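Long-range contacts in type VII secretion system protein EssB (Staphylococcus aureus, PDB 4ANN), which is an integral membrane component of the type VII (Ess) secretion system, probably required for secretion of EsxA and EsxB, seen here as its cytoplasmic fragment: residues P45-A50 with K121-Q126; F103-D108 with A137-R142; R142-V147 with I178-L183. One frame throughout, in Å; residues are numbered along the deposited sequence. Where two conformers were deposited one is given.

Interaction 1 (P45-A50 with K121-Q126)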
loop_
_atom_site.group_PDB
_atom_site.type_symbol
_atom_site.label_atom_id
_atom_site.label_comp_id
_atom_site.label_asym_id
_atom_site.label_seq_id
_atom_site.Cartn_x
_atom_site.Cartn_y
_atom_site.Cartn_z
ATOM N N PRO A 45 -1.123 3.883 13.621
ATOM C CA PRO A 45 -0.040 2.849 13.492
ATOM C C PRO A 45 0.086 2.300 12.097
ATOM O O PRO A 45 1.024 1.563 11.867
ATOM C CB PRO A 45 -0.484 1.760 14.455
ATOM C CG PRO A 45 -1.881 2.047 14.793
ATOM C CD PRO A 45 -2.221 3.441 14.462
ATOM N N TYR A 46 -0.831 2.589 11.185
ATOM C CA TYR A 46 -0.799 2.019 9.856
ATOM C C TYR A 46 -0.392 3.009 8.778
ATOM O O TYR A 46 -0.340 2.601 7.630
ATOM C CB TYR A 46 -2.167 1.444 9.490
ATOM C CG TYR A 46 -2.507 0.349 10.488
ATOM C CD1 TYR A 46 -1.793 -0.859 10.485
ATOM C CD2 TYR A 46 -3.526 0.493 11.403
ATOM C CE1 TYR A 46 -2.063 -1.873 11.366
ATOM C CE2 TYR A 46 -3.830 -0.502 12.342
ATOM C CZ TYR A 46 -3.077 -1.663 12.279
ATOM O OH TYR A 46 -3.350 -2.657 13.176
ATOM N N PHE A 47 -0.072 4.252 9.121
ATOM C CA PHE A 47 0.235 5.259 8.142
ATOM C C PHE A 47 1.477 6.079 8.502
ATOM O O PHE A 47 1.771 6.313 9.673
ATOM C CB PHE A 47 -0.918 6.272 7.956
ATOM C CG PHE A 47 -2.109 5.659 7.298
ATOM C CD1 PHE A 47 -2.182 5.624 5.919
ATOM C CD2 PHE A 47 -3.153 5.125 8.031
ATOM C CE1 PHE A 47 -3.285 5.067 5.293
ATOM C CE2 PHE A 47 -4.241 4.551 7.373
ATOM C CZ PHE A 47 -4.321 4.523 6.016
ATOM N N ILE A 48 2.172 6.526 7.484
ATOM C CA ILE A 48 3.209 7.563 7.583
ATOM C C ILE A 48 2.587 8.752 8.277
ATOM O O ILE A 48 1.446 9.156 7.970
ATOM C CB ILE A 48 3.682 7.951 6.123
ATOM C CG1 ILE A 48 4.302 6.727 5.417
ATOM C CG2 ILE A 48 4.523 9.174 6.078
ATOM C CD1 ILE A 48 5.603 6.333 6.006
ATOM N N ASP A 49 3.314 9.371 9.187
ATOM C CA ASP A 49 2.860 10.607 9.807
ATOM C C ASP A 49 2.754 11.729 8.758
ATOM O O ASP A 49 3.502 11.761 7.806
ATOM C CB ASP A 49 3.799 11.048 10.900
ATOM C CG ASP A 49 3.616 10.193 12.166
ATOM O OD1 ASP A 49 2.549 9.577 12.396
ATOM O OD2 ASP A 49 4.586 10.189 12.984
ATOM N N ALA A 50 1.787 12.598 8.974
ATOM C CA ALA A 50 1.439 13.603 7.996
ATOM C C ALA A 50 1.042 14.891 8.743
ATOM O O ALA A 50 0.649 14.865 9.906
ATOM C CB ALA A 50 0.316 13.185 7.113
ATOM N N LYS A 121 1.071 5.393 2.885
ATOM C CA LYS A 121 1.277 6.840 2.765
ATOM C C LYS A 121 -0.030 7.617 2.604
ATOM O O LYS A 121 -0.531 8.234 3.541
ATOM C CB LYS A 121 2.289 7.115 1.646
ATOM C CG LYS A 121 2.671 8.576 1.578
ATOM C CD LYS A 121 3.623 8.806 0.405
ATOM C CE LYS A 121 2.915 8.755 -0.916
ATOM N NZ LYS A 121 3.862 9.131 -2.010
ATOM N N THR A 122 -0.628 7.600 1.423
ATOM C CA THR A 122 -1.849 8.333 1.165
ATOM C C THR A 122 -3.011 7.772 1.982
ATOM O O THR A 122 -3.188 6.549 2.026
ATOM C CB THR A 122 -2.189 8.239 -0.326
ATOM O OG1 THR A 122 -1.050 8.766 -1.061
ATOM C CG2 THR A 122 -3.372 9.116 -0.683
ATOM N N ARG A 123 -3.805 8.632 2.583
ATOM C CA ARG A 123 -4.981 8.196 3.315
ATOM C C ARG A 123 -6.258 8.828 2.745
ATOM O O ARG A 123 -6.292 10.026 2.555
ATOM C CB ARG A 123 -5.038 8.648 4.737
ATOM C CG ARG A 123 -3.790 8.679 5.442
ATOM C CD ARG A 123 -3.911 9.020 6.918
ATOM N NE ARG A 123 -2.676 9.227 7.556
ATOM C CZ ARG A 123 -2.503 9.545 8.823
ATOM N NH1 ARG A 123 -3.541 9.705 9.626
ATOM N NH2 ARG A 123 -1.283 9.725 9.310
ATOM N N GLY A 124 -7.255 8.014 2.506
ATOM C CA GLY A 124 -8.603 8.553 2.352
ATOM C C GLY A 124 -9.401 8.361 3.599
ATOM O O GLY A 124 -8.931 7.799 4.614
ATOM N N LEU A 125 -10.654 8.828 3.548
ATOM C CA LEU A 125 -11.602 8.687 4.631
ATOM C C LEU A 125 -12.906 8.232 4.054
ATOM O O LEU A 125 -13.395 8.903 3.146
ATOM C CB LEU A 125 -11.831 9.985 5.336
ATOM C CG LEU A 125 -10.720 10.487 6.193
ATOM C CD1 LEU A 125 -11.065 11.932 6.563
ATOM C CD2 LEU A 125 -10.550 9.592 7.439
ATOM N N GLN A 126 -13.419 7.151 4.620
ATOM C CA GLN A 126 -14.648 6.581 4.083
ATOM C C GLN A 126 -15.733 7.614 3.986
ATOM O O GLN A 126 -15.982 8.344 4.938
ATOM C CB GLN A 126 -15.086 5.409 4.961
ATOM C CG GLN A 126 -13.941 4.374 4.898
ATOM C CD GLN A 126 -14.510 3.211 4.091
ATOM O OE1 GLN A 126 -14.860 3.390 2.926
ATOM N NE2 GLN A 126 -14.592 2.102 4.827
HETATM O O HOH W 1 -0.354 9.579 5.900
HETATM O O HOH W 2 0.282 11.807 11.424
#

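Interaction 2 (F103-D108 with A137-R142)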
loop_
_atom_site.group_PDB
_atom_site.type_symbol
_atom_site.label_atom_id
_atom_site.label_comp_id
_atom_site.label_asym_id
_atom_site.label_seq_id
_atom_site.Cartn_x
_atom_site.Cartn_y
_atom_site.Cartn_z
ATOM N N PHE A 103 -6.570 3.274 1.971
ATOM C CA PHE A 103 -5.167 3.305 1.565
ATOM C C PHE A 103 -5.043 2.726 0.161
ATOM O O PHE A 103 -5.962 2.081 -0.350
ATOM C CB PHE A 103 -4.272 2.517 2.543
ATOM C CG PHE A 103 -4.456 1.003 2.505
ATOM C CD1 PHE A 103 -5.541 0.421 3.138
ATOM C CD2 PHE A 103 -3.581 0.181 1.834
ATOM C CE1 PHE A 103 -5.773 -0.983 3.102
ATOM C CE2 PHE A 103 -3.779 -1.210 1.776
ATOM C CZ PHE A 103 -4.884 -1.769 2.427
ATOM N N VAL A 104 -3.884 2.915 -0.440
ATOM C CA VAL A 104 -3.519 2.389 -1.732
ATOM C C VAL A 104 -2.366 1.410 -1.539
ATOM O O VAL A 104 -1.406 1.767 -0.882
ATOM C CB VAL A 104 -3.073 3.529 -2.666
ATOM C CG1 VAL A 104 -2.556 2.997 -3.979
ATOM C CG2 VAL A 104 -4.209 4.546 -2.811
ATOM N N LEU A 105 -2.440 0.235 -2.129
ATOM C CA LEU A 105 -1.358 -0.759 -2.065
ATOM C C LEU A 105 -0.510 -0.631 -3.307
ATOM O O LEU A 105 -0.945 -0.999 -4.426
ATOM C CB LEU A 105 -1.886 -2.161 -1.910
ATOM C CG LEU A 105 -0.823 -3.205 -1.666
ATOM C CD1 LEU A 105 -0.117 -2.975 -0.344
ATOM C CD2 LEU A 105 -1.405 -4.613 -1.718
ATOM N N ALA A 106 0.716 -0.113 -3.208
ATOM C CA ALA A 106 1.606 0.092 -4.343
ATOM C C ALA A 106 3.000 0.383 -3.844
ATOM O O ALA A 106 3.162 0.820 -2.686
ATOM C CB ALA A 106 1.157 1.295 -5.198
ATOM N N PRO A 107 4.020 0.199 -4.663
ATOM C CA PRO A 107 5.417 0.421 -4.186
ATOM C C PRO A 107 5.646 1.786 -3.587
ATOM O O PRO A 107 6.294 1.897 -2.536
ATOM C CB PRO A 107 6.250 0.164 -5.430
ATOM C CG PRO A 107 5.438 -0.834 -6.227
ATOM C CD PRO A 107 4.019 -0.410 -6.007
ATOM N N ASP A 108 5.137 2.827 -4.224
ATOM C CA ASP A 108 5.392 4.192 -3.751
ATOM C C ASP A 108 4.484 4.592 -2.605
ATOM O O ASP A 108 4.563 5.721 -2.099
ATOM C CB ASP A 108 5.271 5.200 -4.892
ATOM C CG ASP A 108 3.923 5.277 -5.548
ATOM O OD1 ASP A 108 3.033 4.439 -5.361
ATOM O OD2 ASP A 108 3.769 6.218 -6.366
ATOM N N ALA A 137 -10.494 -8.411 -4.795
ATOM C CA ALA A 137 -9.795 -8.962 -5.956
ATOM C C ALA A 137 -8.657 -8.036 -6.370
ATOM O O ALA A 137 -7.586 -8.484 -6.706
ATOM C CB ALA A 137 -10.803 -9.234 -7.075
ATOM N N GLU A 138 -8.855 -6.717 -6.347
ATOM C CA GLU A 138 -7.785 -5.827 -6.770
ATOM C C GLU A 138 -6.707 -5.690 -5.711
ATOM O O GLU A 138 -5.522 -5.489 -6.021
ATOM C CB GLU A 138 -8.441 -4.499 -7.212
ATOM C CG GLU A 138 -7.378 -3.432 -7.237
ATOM C CD GLU A 138 -6.607 -2.814 -8.349
ATOM O OE1 GLU A 138 -5.778 -3.383 -9.052
ATOM O OE2 GLU A 138 -6.777 -1.578 -8.478
ATOM N N PHE A 139 -7.016 -5.833 -4.423
ATOM C CA PHE A 139 -6.006 -5.930 -3.374
ATOM C C PHE A 139 -5.124 -7.169 -3.617
ATOM O O PHE A 139 -3.879 -7.118 -3.529
ATOM C CB PHE A 139 -6.698 -6.032 -2.003
ATOM C CG PHE A 139 -5.685 -6.144 -0.859
ATOM C CD1 PHE A 139 -5.062 -5.041 -0.343
ATOM C CD2 PHE A 139 -5.325 -7.387 -0.336
ATOM C CE1 PHE A 139 -4.148 -5.073 0.693
ATOM C CE2 PHE A 139 -4.405 -7.437 0.693
ATOM C CZ PHE A 139 -3.752 -6.343 1.166
ATOM N N LEU A 140 -5.733 -8.285 -3.958
ATOM C CA LEU A 140 -4.972 -9.507 -4.231
ATOM C C LEU A 140 -4.081 -9.333 -5.436
ATOM O O LEU A 140 -2.920 -9.769 -5.383
ATOM C CB LEU A 140 -5.933 -10.684 -4.396
ATOM C CG LEU A 140 -5.254 -12.005 -4.653
ATOM C CD1 LEU A 140 -4.251 -12.339 -3.513
ATOM C CD2 LEU A 140 -6.309 -13.111 -4.787
ATOM N N THR A 141 -4.567 -8.750 -6.530
ATOM C CA THR A 141 -3.711 -8.553 -7.693
ATOM C C THR A 141 -2.508 -7.690 -7.325
ATOM O O THR A 141 -1.379 -7.955 -7.742
ATOM C CB THR A 141 -4.536 -7.878 -8.808
ATOM O OG1 THR A 141 -5.516 -8.813 -9.237
ATOM C CG2 THR A 141 -3.682 -7.508 -9.995
ATOM N N ARG A 142 -2.759 -6.599 -6.602
ATOM C CA ARG A 142 -1.660 -5.704 -6.199
ATOM C C ARG A 142 -0.668 -6.414 -5.278
ATOM O O ARG A 142 0.561 -6.238 -5.407
ATOM C CB ARG A 142 -2.241 -4.443 -5.592
ATOM C CG ARG A 142 -2.919 -3.556 -6.589
ATOM C CD ARG A 142 -3.722 -2.421 -5.939
ATOM N NE ARG A 142 -4.136 -1.503 -6.975
ATOM C CZ ARG A 142 -3.445 -0.456 -7.399
ATOM N NH1 ARG A 142 -2.307 -0.029 -6.828
ATOM N NH2 ARG A 142 -3.925 0.248 -8.389
#

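Interaction 3 (R142-V147 with I178-L183)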
loop_
_atom_site.group_PDB
_atom_site.type_symbol
_atom_site.label_atom_id
_atom_site.label_comp_id
_atom_site.label_asym_id
_atom_site.label_seq_id
_atom_site.Cartn_x
_atom_site.Cartn_y
_atom_site.Cartn_z
ATOM N N ARG A 142 -2.759 -6.599 -6.602
ATOM C CA ARG A 142 -1.660 -5.704 -6.199
ATOM C C ARG A 142 -0.668 -6.414 -5.278
ATOM O O ARG A 142 0.561 -6.238 -5.407
ATOM C CB ARG A 142 -2.241 -4.443 -5.592
ATOM C CG ARG A 142 -2.919 -3.556 -6.589
ATOM C CD ARG A 142 -3.722 -2.421 -5.939
ATOM N NE ARG A 142 -4.136 -1.503 -6.975
ATOM C CZ ARG A 142 -3.445 -0.456 -7.399
ATOM N NH1 ARG A 142 -2.307 -0.029 -6.828
ATOM N NH2 ARG A 142 -3.925 0.248 -8.389
ATOM N N TYR A 143 -1.150 -7.228 -4.343
ATOM C CA TYR A 143 -0.258 -7.988 -3.462
ATOM C C TYR A 143 0.608 -8.951 -4.268
ATOM O O TYR A 143 1.820 -9.045 -4.070
ATOM C CB TYR A 143 -1.129 -8.657 -2.387
ATOM C CG TYR A 143 -0.423 -9.152 -1.171
ATOM C CD1 TYR A 143 0.943 -9.195 -0.938
ATOM C CD2 TYR A 143 -1.210 -9.612 -0.133
ATOM C CE1 TYR A 143 1.472 -9.697 0.228
ATOM C CE2 TYR A 143 -0.686 -10.114 1.049
ATOM C CZ TYR A 143 0.671 -10.119 1.235
ATOM O OH TYR A 143 1.199 -10.624 2.419
ATOM N N LYS A 144 0.001 -9.660 -5.222
ATOM C CA LYS A 144 0.735 -10.530 -6.095
ATOM C C LYS A 144 1.831 -9.788 -6.839
ATOM O O LYS A 144 2.961 -10.269 -6.977
ATOM C CB LYS A 144 -0.210 -11.213 -7.091
ATOM C CG LYS A 144 -1.124 -12.248 -6.485
ATOM C CD LYS A 144 -2.194 -12.739 -7.425
ATOM C CE LYS A 144 -2.933 -13.930 -6.887
ATOM N NZ LYS A 144 -4.007 -14.381 -7.841
ATOM N N ALA A 145 1.483 -8.611 -7.363
ATOM C CA ALA A 145 2.446 -7.815 -8.093
ATOM C C ALA A 145 3.616 -7.395 -7.199
ATOM O O ALA A 145 4.776 -7.420 -7.641
ATOM C CB ALA A 145 1.792 -6.624 -8.743
ATOM N N LEU A 146 3.351 -7.032 -5.964
ATOM C CA LEU A 146 4.423 -6.726 -5.025
ATOM C C LEU A 146 5.340 -7.925 -4.795
ATOM O O LEU A 146 6.561 -7.803 -4.741
ATOM C CB LEU A 146 3.881 -6.225 -3.673
ATOM C CG LEU A 146 3.194 -4.851 -3.693
ATOM C CD1 LEU A 146 2.602 -4.566 -2.328
ATOM C CD2 LEU A 146 4.118 -3.741 -4.074
ATOM N N VAL A 147 4.759 -9.126 -4.627
ATOM C CA VAL A 147 5.564 -10.320 -4.435
ATOM C C VAL A 147 6.484 -10.538 -5.642
ATOM O O VAL A 147 7.677 -10.814 -5.521
ATOM C CB VAL A 147 4.670 -11.536 -4.172
ATOM C CG1 VAL A 147 5.498 -12.824 -4.215
ATOM C CG2 VAL A 147 3.917 -11.409 -2.850
ATOM N N ILE A 178 0.711 -15.848 -9.346
ATOM C CA ILE A 178 -0.399 -15.380 -10.120
ATOM C C ILE A 178 -1.608 -16.265 -9.955
ATOM O O ILE A 178 -2.757 -15.766 -9.926
ATOM C CB ILE A 178 0.007 -15.229 -11.595
ATOM C CG1 ILE A 178 0.926 -13.993 -11.739
ATOM C CG2 ILE A 178 -1.207 -15.141 -12.506
ATOM C CD1 ILE A 178 1.643 -13.912 -13.065
ATOM N N GLU A 179 -1.382 -17.557 -9.858
ATOM C CA GLU A 179 -2.475 -18.512 -9.786
ATOM C C GLU A 179 -3.062 -18.631 -8.394
ATOM O O GLU A 179 -4.136 -19.258 -8.273
ATOM C CB GLU A 179 -2.023 -19.853 -10.334
ATOM C CG GLU A 179 -1.860 -19.752 -11.862
ATOM C CD GLU A 179 -1.652 -21.163 -12.387
ATOM O OE1 GLU A 179 -1.605 -22.027 -11.484
ATOM O OE2 GLU A 179 -1.539 -21.195 -13.596
ATOM N N ALA A 180 -2.433 -18.131 -7.352
ATOM C CA ALA A 180 -2.998 -18.280 -5.991
ATOM C C ALA A 180 -4.393 -17.771 -5.957
ATOM O O ALA A 180 -4.676 -16.629 -6.357
ATOM C CB ALA A 180 -2.150 -17.537 -4.972
ATOM N N ALA A 181 -5.350 -18.580 -5.533
ATOM C CA ALA A 181 -6.724 -18.264 -5.853
ATOM C C ALA A 181 -7.284 -17.181 -4.951
ATOM O O ALA A 181 -8.200 -16.540 -5.419
ATOM C CB ALA A 181 -7.619 -19.489 -5.789
ATOM N N THR A 182 -6.768 -17.125 -3.737
ATOM C CA THR A 182 -7.287 -16.216 -2.719
ATOM C C THR A 182 -6.097 -15.665 -1.928
ATOM O O THR A 182 -4.978 -16.164 -1.985
ATOM C CB THR A 182 -8.237 -16.831 -1.711
ATOM O OG1 THR A 182 -7.460 -17.775 -1.006
ATOM C CG2 THR A 182 -9.396 -17.583 -2.371
ATOM N N LEU A 183 -6.393 -14.640 -1.133
ATOM C CA LEU A 183 -5.403 -14.083 -0.250
ATOM C C LEU A 183 -4.837 -15.096 0.702
ATOM O O LEU A 183 -3.613 -15.212 0.904
ATOM C CB LEU A 183 -6.052 -12.907 0.468
ATOM C CG LEU A 183 -5.253 -12.127 1.442
ATOM C CD1 LEU A 183 -4.024 -11.548 0.807
ATOM C CD2 LEU A 183 -6.028 -10.933 2.057
#

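Interaction 1 (P45-A50 with K121-Q126)
K121 packs its backbone against I48 where the irregular loop 45-50 passes the turn leading into strand 124-125, in the strand-rich part of a domain whose family is grouped with the protein kinases, consistent with a kinase-like fold. I48 CG1 lies 4.0 Å from K121 CA, while the lysine's CB is directed away and NZ bonds to L19 O. The carbonyl that follows, K121 O, accepts a hydrogen bond from water 1. Next in sequence, T122 contributes its backbone: T122 O sits near the plane of the F47 ring, 3.6 Å from F47 CE1, while its hydroxyl is engaged by E109. R123, whose backbone leads into the strand that pairs with 101-102, carries most of the remaining contact. Its CG is anti to the carbonyl carbon and the chain is extended from there to NE, laying the methylenes across F47. R123 CG stands over one ring face in a CH-pi contact, 3.8 Å from the F47 ring centroid and 26° off the normal. Farther along, R123 NE passes 3.5 Å from F47 CB, and the guanidinium plane is turned 28° from the ring. R123 NH2 donates to I48 O at 3.1 Å, a nearly straight bond (163°) lying in the guanidinium plane. NH1 turns to Q42 O, and Y101 makes a cation-pi contact with the same group. The buried I48 carbonyl is gripped twice, since water 1 also donates to I48 O at 2.8 Å. That water, itself in the guanidinium plane, also accepts a hydrogen bond from R123 NE at 2.9 Å.

Interaction 2 (F103-D108 with A137-R142)
R142 crosses from helix 136-151 to the extended loop 103-108, which links strands 101-102 and 110-112, in a domain consistent with a kinase-like fold; the contact thus joins a strand-connecting loop to the helical part of the domain, and an i, i+4 salt bridge to E138, in the conformer given, accompanies it. R142 CB starts beside L105, 4.0 Å from L105 CD2. With CG anti to the carbonyl carbon and the chain extended to NE, CG and CD then run alongside the L105 carbonyl, R142 CD coming within 3.5 Å of L105 O. R142 NE turns back to its own helix and donates to E138 OE2 at 3.0 Å, meeting that oxygen from above the carboxylate plane. E138 was deposited in two conformers, so this bridge, with its weak companion from NH2, may not be permanent. At the tip, R142 NH1 donates to L105 O at 2.9 Å. The bond is nearly straight (165°) and lies close to the guanidinium plane, but the donor stands 37° above the carbonyl plane. V104 CG1 and A106 CB border NH1 more loosely, the alanine methyl near the guanidinium plane, and F157 of helix 157-162 also packs on the arginine. The apolar half of the contact lies along F139, one turn earlier on the helix. L105 CD2 comes 3.7 Å from F139 CE1, the side chains crossing at an oblique angle. F103 meets the same corner of that ring: the two aromatic side chains cross at about a right angle, and F139 CE1 lies in the plane of the F103 ring, 3.8 Å from F103 CZ.

Interaction 3 (R142-V147 with I178-L183)
K144 and Y143, neighbours on helix 136-151, divide their work on 178-183 between a charged end and an aromatic edge. Helix 136-151 here meets the last turn of helix 172-179 and the connection into helix 183-192, whose N-cap is T182. K144 has CG anti to the carbonyl carbon (chi1 -70°), and every later torsion is extended, so the whole chain projects straight to its ammonium. K144 CE passes 3.3 Å from A180 O, and K144 NZ donates to A180 O at 2.8 Å, in the carbonyl plane. A second bond of 2.8 Å runs from K144 NZ to I178 O, but there the donor stands 49° above the carbonyl plane. Y143 CG is instead anti to the backbone N, and chi2 of -6° sets the turn of the ring, whose CD2 edge meets L183. L183 starts out across the contact rather than into it, yet L183 CD1 ends at the edge of the tyrosine ring, near its plane, 3.5 Å from Y143 CD2, the two side chains crossing at about a right angle. The phenol reaches L87 O. One buried lysine thus satisfies two backbone carbonyls near the C-terminal end of helix 172-179, where its positive charge would probably be favoured by the helix dipole.

From the N terminus, the loop before strand 50-54 is met first, and interaction 1 closes about 70 residues later at the approach to strand 124-125. Interaction 2 opens within that interval, at 103-108, and closes beyond it on helix 136-151, so the two cross. They also touch: F47 CE1 lies 3.9 Å from F103 CB. Interaction 3 follows in series, starting on the same helix, with R142 common to both ranges though it makes its contact in interaction 2, and closing some 30 residues on at 178-183. L105 and P107 of interaction 2 pack on L146. Together the contacts run from the strand-rich part through helix 136-151 to the C-terminal helices, interactions 1 and 3 lying on opposite sides of the chain's centre.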